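Long-range contacts in cyclic nucleotide-binding protein (Brucella abortus biovar 1, PDB 5D1I), which is of unknown function but carries a cyclic nucleotide-binding domain of the cupin clan and may act in DNA-binding transcription control: residues R41-A46 with E110-R115; G66-F71 with A105-E110. One frame throughout, in Å; residues are numbered along the deposited sequence.

Contact 1. Residues R41-A46 with E110-R115; sequences RLVLRA and ETEVIR
Strands 41-44 and 111-115 run antiparallel, their axes 4.7 Å apart at closest approach and 157° between their directions, with Leu-42 opposite Val-113 and Leu-44 opposite Thr-111 as the hydrogen-bonded pairs. Four nearly straight bonds define this register: Leu-42 N to Val-113 O and Val-113 N to Leu-42 O are each 3.0 Å, and the Leu-44/Thr-111 pair is tighter, with Leu-44 N 2.7 Å from Thr-111 O. On the face of Leu-42, Leu-44, Thr-111 and Val-113 the contact is apolar. CB of Leu-42 lies 3.8 Å from CG2 of Val-113, the methyl set between backbone N and carbonyl carbon, while CD1 of Leu-44 lies nearest the other branch, CG1, at 4.0 Å and is almost as close to CG2. The Leu-44 and Val-113 side chains cross at about a right angle. The other face is more polar and partly open: Val-43 is exposed, Arg-41 and Glu-112 partly so, and Ile-114 is buried, its CG1 4.1 Å from CD of Arg-41. Glu-112 reaches Arg-41 in an extended chain to form a salt bridge, its carboxylate plane turned 83° from the guanidinium; the modelled separation is implausibly short, leaving the exact geometry doubtful. Arg-41 has a second acidic partner in Asp-14 of helix 11-18. Further along, CG1 of Val-43 rests 4.0 Å from CG of Glu-110. On its other edge strand 111-117 pairs with strand 56-63, whose Tyr-61 packs against Leu-42 and Val-113; the pairing thus adds strand 40-44, which follows helix 29-38, to the curled sheet of the beta barrel.

Contact 2. Residues G66-F71 with A105-E110; sequences GTITLF and AVADVE
Ile-68 faces Ala-107 and Leu-70 faces Ala-105 as non-hydrogen-bonded pairs of an antiparallel pairing. The tight side is the buried one. The CB of Ala-105 touches two larger residues, 3.8 Å from CG2 of Ile-68 and 3.9 Å from CD2 of Leu-70, and the small side chain of Ala-107 accompanies a CA-CA separation of only 4.3 Å from Ile-68. Between these pairs, Thr-69 and Val-106 exchange backbone bonds, with Thr-69 N 2.8 Å from Val-106 O. These strands form the middle of a four-stranded antiparallel sheet, flanked by 49-51 and 77-84, in the beta-barrel cyclic nucleotide-binding domain, a member of the cupin clan. The opposite face, that of Thr-69 and Val-106, is partly exposed and more polar. Here the hydroxyl of Thr-69, anti to its own carbonyl carbon (chi1 -68°), meets the carboxylate of Asp-108, with OG1 2.7 Å from both OD1 and OD2. The Thr-69 and Asp-108 side chains cross at about a right angle. Asp-108 is also anchored through its backbone, its N donating to Thr-67 O at 2.8 Å with the donor tilted 24° from the carbonyl plane, a bond that continues the pairing just beyond strand 105-107. At the far end of this face CE2 of Phe-71 approaches Val-106 CG1 at 3.7 Å, the two side chains roughly perpendicular. Toward Glu-110 the contact thins: CG2 of the exposed Val-109 comes to 3.7 Å from Thr-67 N, with Gly-66 CA a little farther off. At the backbone angles of Gly-66 a CB would be jammed against the preceding carbonyl O, and it would also lie too close to Glu-110 O.

Contacts 1 and 2 lie with centres about 10 Å apart and share Glu-110, the residue at which the chain leaves the turn after strand 104-107 and enters strand 111-117. Consecutive strands thus pair with different partners, 68-74 in the four-stranded sheet and 40-44 in the curled one. Thr-111 ties the two regions: its OG1 hydrogen-bonds to Val-109 O and lies 3.1 Å from Thr-67 N, a weak hydrogen bond. Two further contacts lie at the junction, with Arg-45 O 3.5 Å from Ala-107 CB and Ala-46 CB 3.5 Å from Asp-108 O. All four segments belong to the cyclic nucleotide-binding domain.

Contact 1. Residues R41-A46 with E110-R115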
# COMPACT_ATOMS: atom_id res chain seq x y z
N ARG A 41 -18.14 -2.96 1.03
CA ARG A 41 -17.71 -3.89 2.08
C ARG A 41 -18.16 -5.31 1.76
O ARG A 41 -19.33 -5.55 1.47
CB ARG A 41 -18.28 -3.47 3.43
CG ARG A 41 -17.58 -2.29 4.08
CD ARG A 41 -16.41 -2.76 4.92
NE ARG A 41 -16.11 -1.83 6.01
CZ ARG A 41 -15.25 -2.08 6.99
NH1 ARG A 41 -14.60 -3.24 7.02
NH2 ARG A 41 -15.04 -1.19 7.94
N LEU A 42 -17.22 -6.26 1.83
CA LEU A 42 -17.54 -7.65 1.56
C LEU A 42 -17.11 -8.55 2.71
O LEU A 42 -16.00 -8.43 3.22
CB LEU A 42 -16.87 -8.12 0.27
CG LEU A 42 -17.36 -7.51 -1.04
CD1 LEU A 42 -16.54 -8.02 -2.21
CD2 LEU A 42 -18.84 -7.82 -1.24
N VAL A 43 -18.00 -9.45 3.12
CA VAL A 43 -17.64 -10.46 4.11
C VAL A 43 -17.39 -11.79 3.41
O VAL A 43 -18.29 -12.34 2.77
CB VAL A 43 -18.72 -10.62 5.18
CG1 VAL A 43 -18.39 -11.79 6.09
CG2 VAL A 43 -18.86 -9.34 5.99
N LEU A 44 -16.16 -12.29 3.52
CA LEU A 44 -15.76 -13.51 2.85
C LEU A 44 -15.73 -14.68 3.83
O LEU A 44 -15.00 -14.64 4.82
CB LEU A 44 -14.38 -13.35 2.21
CG LEU A 44 -14.13 -12.09 1.38
CD1 LEU A 44 -12.69 -12.04 0.91
CD2 LEU A 44 -15.08 -12.04 0.19
N ARG A 45 -16.51 -15.71 3.55
CA ARG A 45 -16.47 -16.92 4.36
C ARG A 45 -15.14 -17.64 4.14
O ARG A 45 -14.48 -17.45 3.13
CB ARG A 45 -17.64 -17.84 4.01
CG ARG A 45 -19.01 -17.23 4.29
CD ARG A 45 -20.14 -18.19 3.93
NE ARG A 45 -21.45 -17.58 4.10
CZ ARG A 45 -22.14 -17.58 5.23
NH1 ARG A 45 -21.65 -18.18 6.31
NH2 ARG A 45 -23.33 -16.99 5.29
N ALA A 46 -14.76 -18.46 5.11
CA ALA A 46 -13.56 -19.29 4.98
C ALA A 46 -13.68 -20.18 3.74
O ALA A 46 -14.71 -20.80 3.50
CB ALA A 46 -13.35 -20.13 6.22
N GLU A 110 -12.94 -16.34 8.12
CA GLU A 110 -13.88 -15.28 7.77
C GLU A 110 -13.12 -13.96 7.69
O GLU A 110 -12.44 -13.57 8.64
CB GLU A 110 -15.02 -15.17 8.78
CG GLU A 110 -16.01 -14.07 8.42
CD GLU A 110 -17.18 -13.99 9.37
OE1 GLU A 110 -18.16 -14.74 9.17
OE2 GLU A 110 -17.12 -13.18 10.31
N THR A 111 -13.23 -13.30 6.55
CA THR A 111 -12.39 -12.15 6.24
C THR A 111 -13.23 -11.00 5.69
O THR A 111 -14.10 -11.21 4.84
CB THR A 111 -11.29 -12.54 5.22
OG1 THR A 111 -10.45 -13.53 5.80
CG2 THR A 111 -10.45 -11.33 4.82
N GLU A 112 -12.97 -9.80 6.18
CA GLU A 112 -13.68 -8.63 5.72
C GLU A 112 -12.76 -7.74 4.90
O GLU A 112 -11.67 -7.37 5.35
CB GLU A 112 -14.26 -7.85 6.90
CG GLU A 112 -14.89 -6.53 6.49
CD GLU A 112 -15.96 -6.07 7.45
OE1 GLU A 112 -16.16 -4.84 7.57
OE2 GLU A 112 -16.60 -6.93 8.09
N VAL A 113 -13.20 -7.42 3.69
CA VAL A 113 -12.40 -6.61 2.79
C VAL A 113 -13.16 -5.38 2.32
O VAL A 113 -14.39 -5.36 2.28
CB VAL A 113 -11.93 -7.41 1.56
CG1 VAL A 113 -11.03 -8.57 1.97
CG2 VAL A 113 -13.13 -7.91 0.76
N ILE A 114 -12.40 -4.35 1.95
CA ILE A 114 -12.93 -3.16 1.33
C ILE A 114 -12.64 -3.24 -0.17
O ILE A 114 -11.49 -3.37 -0.56
CB ILE A 114 -12.30 -1.89 1.92
CG1 ILE A 114 -12.85 -1.63 3.32
CG2 ILE A 114 -12.54 -0.70 1.02
CD1 ILE A 114 -12.11 -0.53 4.07
N ARG A 115 -13.68 -3.18 -1.00
CA ARG A 115 -13.48 -3.23 -2.44
C ARG A 115 -13.53 -1.85 -3.07
O ARG A 115 -14.53 -1.14 -2.95
CB ARG A 115 -14.51 -4.13 -3.11
CG ARG A 115 -14.26 -4.34 -4.60
CD ARG A 115 -15.41 -5.07 -5.28
NE ARG A 115 -16.55 -4.20 -5.51
CZ ARG A 115 -16.78 -3.55 -6.65
NH1 ARG A 115 -15.95 -3.69 -7.67
NH2 ARG A 115 -17.84 -2.76 -6.77

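Contact 2. Residues G66-F71 with A105-E110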
# COMPACT_ATOMS: atom_id res chain seq x y z
N GLY A 66 -9.11 -10.52 9.08
CA GLY A 66 -9.07 -11.86 8.52
C GLY A 66 -7.74 -12.21 7.88
O GLY A 66 -6.77 -11.47 7.97
N THR A 67 -7.71 -13.37 7.22
CA THR A 67 -6.49 -13.85 6.59
C THR A 67 -6.79 -14.46 5.22
O THR A 67 -7.72 -15.25 5.06
CB THR A 67 -5.78 -14.92 7.46
OG1 THR A 67 -5.61 -14.41 8.79
CG2 THR A 67 -4.42 -15.27 6.88
N ILE A 68 -5.98 -14.08 4.24
CA ILE A 68 -6.12 -14.56 2.88
C ILE A 68 -4.80 -15.19 2.44
O ILE A 68 -3.74 -14.59 2.59
CB ILE A 68 -6.51 -13.42 1.92
CG1 ILE A 68 -7.99 -13.06 2.10
CG2 ILE A 68 -6.22 -13.80 0.48
CD1 ILE A 68 -8.41 -11.83 1.32
N THR A 69 -4.88 -16.41 1.91
CA THR A 69 -3.70 -17.05 1.34
C THR A 69 -3.58 -16.74 -0.15
O THR A 69 -4.53 -16.96 -0.91
CB THR A 69 -3.73 -18.57 1.55
OG1 THR A 69 -3.58 -18.85 2.94
CG2 THR A 69 -2.61 -19.24 0.78
N LEU A 70 -2.43 -16.21 -0.55
CA LEU A 70 -2.13 -15.98 -1.96
C LEU A 70 -1.44 -17.21 -2.52
O LEU A 70 -0.57 -17.79 -1.87
CB LEU A 70 -1.23 -14.75 -2.13
CG LEU A 70 -1.70 -13.44 -1.50
CD1 LEU A 70 -0.72 -12.32 -1.83
CD2 LEU A 70 -3.10 -13.09 -1.97
N PHE A 71 -1.81 -17.61 -3.73
CA PHE A 71 -1.26 -18.83 -4.30
C PHE A 71 -1.12 -18.76 -5.82
O PHE A 71 -1.72 -17.91 -6.47
CB PHE A 71 -2.12 -20.04 -3.90
CG PHE A 71 -3.56 -19.94 -4.33
CD1 PHE A 71 -3.96 -20.36 -5.59
CD2 PHE A 71 -4.52 -19.44 -3.47
CE1 PHE A 71 -5.28 -20.27 -5.98
CE2 PHE A 71 -5.84 -19.34 -3.85
CZ PHE A 71 -6.23 -19.77 -5.11
N ALA A 105 -6.30 -16.10 -4.74
CA ALA A 105 -6.50 -15.64 -3.36
C ALA A 105 -7.71 -16.31 -2.75
O ALA A 105 -8.79 -16.30 -3.34
CB ALA A 105 -6.65 -14.13 -3.32
N VAL A 106 -7.53 -16.90 -1.58
CA VAL A 106 -8.63 -17.55 -0.87
C VAL A 106 -8.62 -17.14 0.60
O VAL A 106 -7.56 -17.03 1.22
CB VAL A 106 -8.54 -19.10 -0.99
CG1 VAL A 106 -7.23 -19.61 -0.41
CG2 VAL A 106 -9.73 -19.77 -0.32
N ALA A 107 -9.80 -16.90 1.15
CA ALA A 107 -9.92 -16.58 2.57
C ALA A 107 -9.67 -17.82 3.42
O ALA A 107 -10.35 -18.83 3.25
CB ALA A 107 -11.30 -16.01 2.87
N ASP A 108 -8.69 -17.73 4.31
CA ASP A 108 -8.40 -18.82 5.24
C ASP A 108 -9.45 -18.89 6.33
O ASP A 108 -9.88 -19.96 6.74
CB ASP A 108 -7.02 -18.65 5.87
CG ASP A 108 -5.91 -18.61 4.84
OD1 ASP A 108 -6.09 -19.20 3.76
OD2 ASP A 108 -4.86 -17.99 5.11
N VAL A 109 -9.84 -17.72 6.82
CA VAL A 109 -10.88 -17.60 7.84
C VAL A 109 -11.86 -16.54 7.37
O VAL A 109 -11.63 -15.91 6.33
CB VAL A 109 -10.29 -17.21 9.21
CG1 VAL A 109 -9.35 -18.30 9.71
CG2 VAL A 109 -9.57 -15.88 9.11
N GLU A 110 -12.94 -16.34 8.12
CA GLU A 110 -13.88 -15.28 7.77
C GLU A 110 -13.12 -13.96 7.69
O GLU A 110 -12.44 -13.57 8.64
CB GLU A 110 -15.02 -15.17 8.78
CG GLU A 110 -16.01 -14.07 8.42
CD GLU A 110 -17.18 -13.99 9.37
OE1 GLU A 110 -18.16 -14.74 9.17
OE2 GLU A 110 -17.12 -13.18 10.31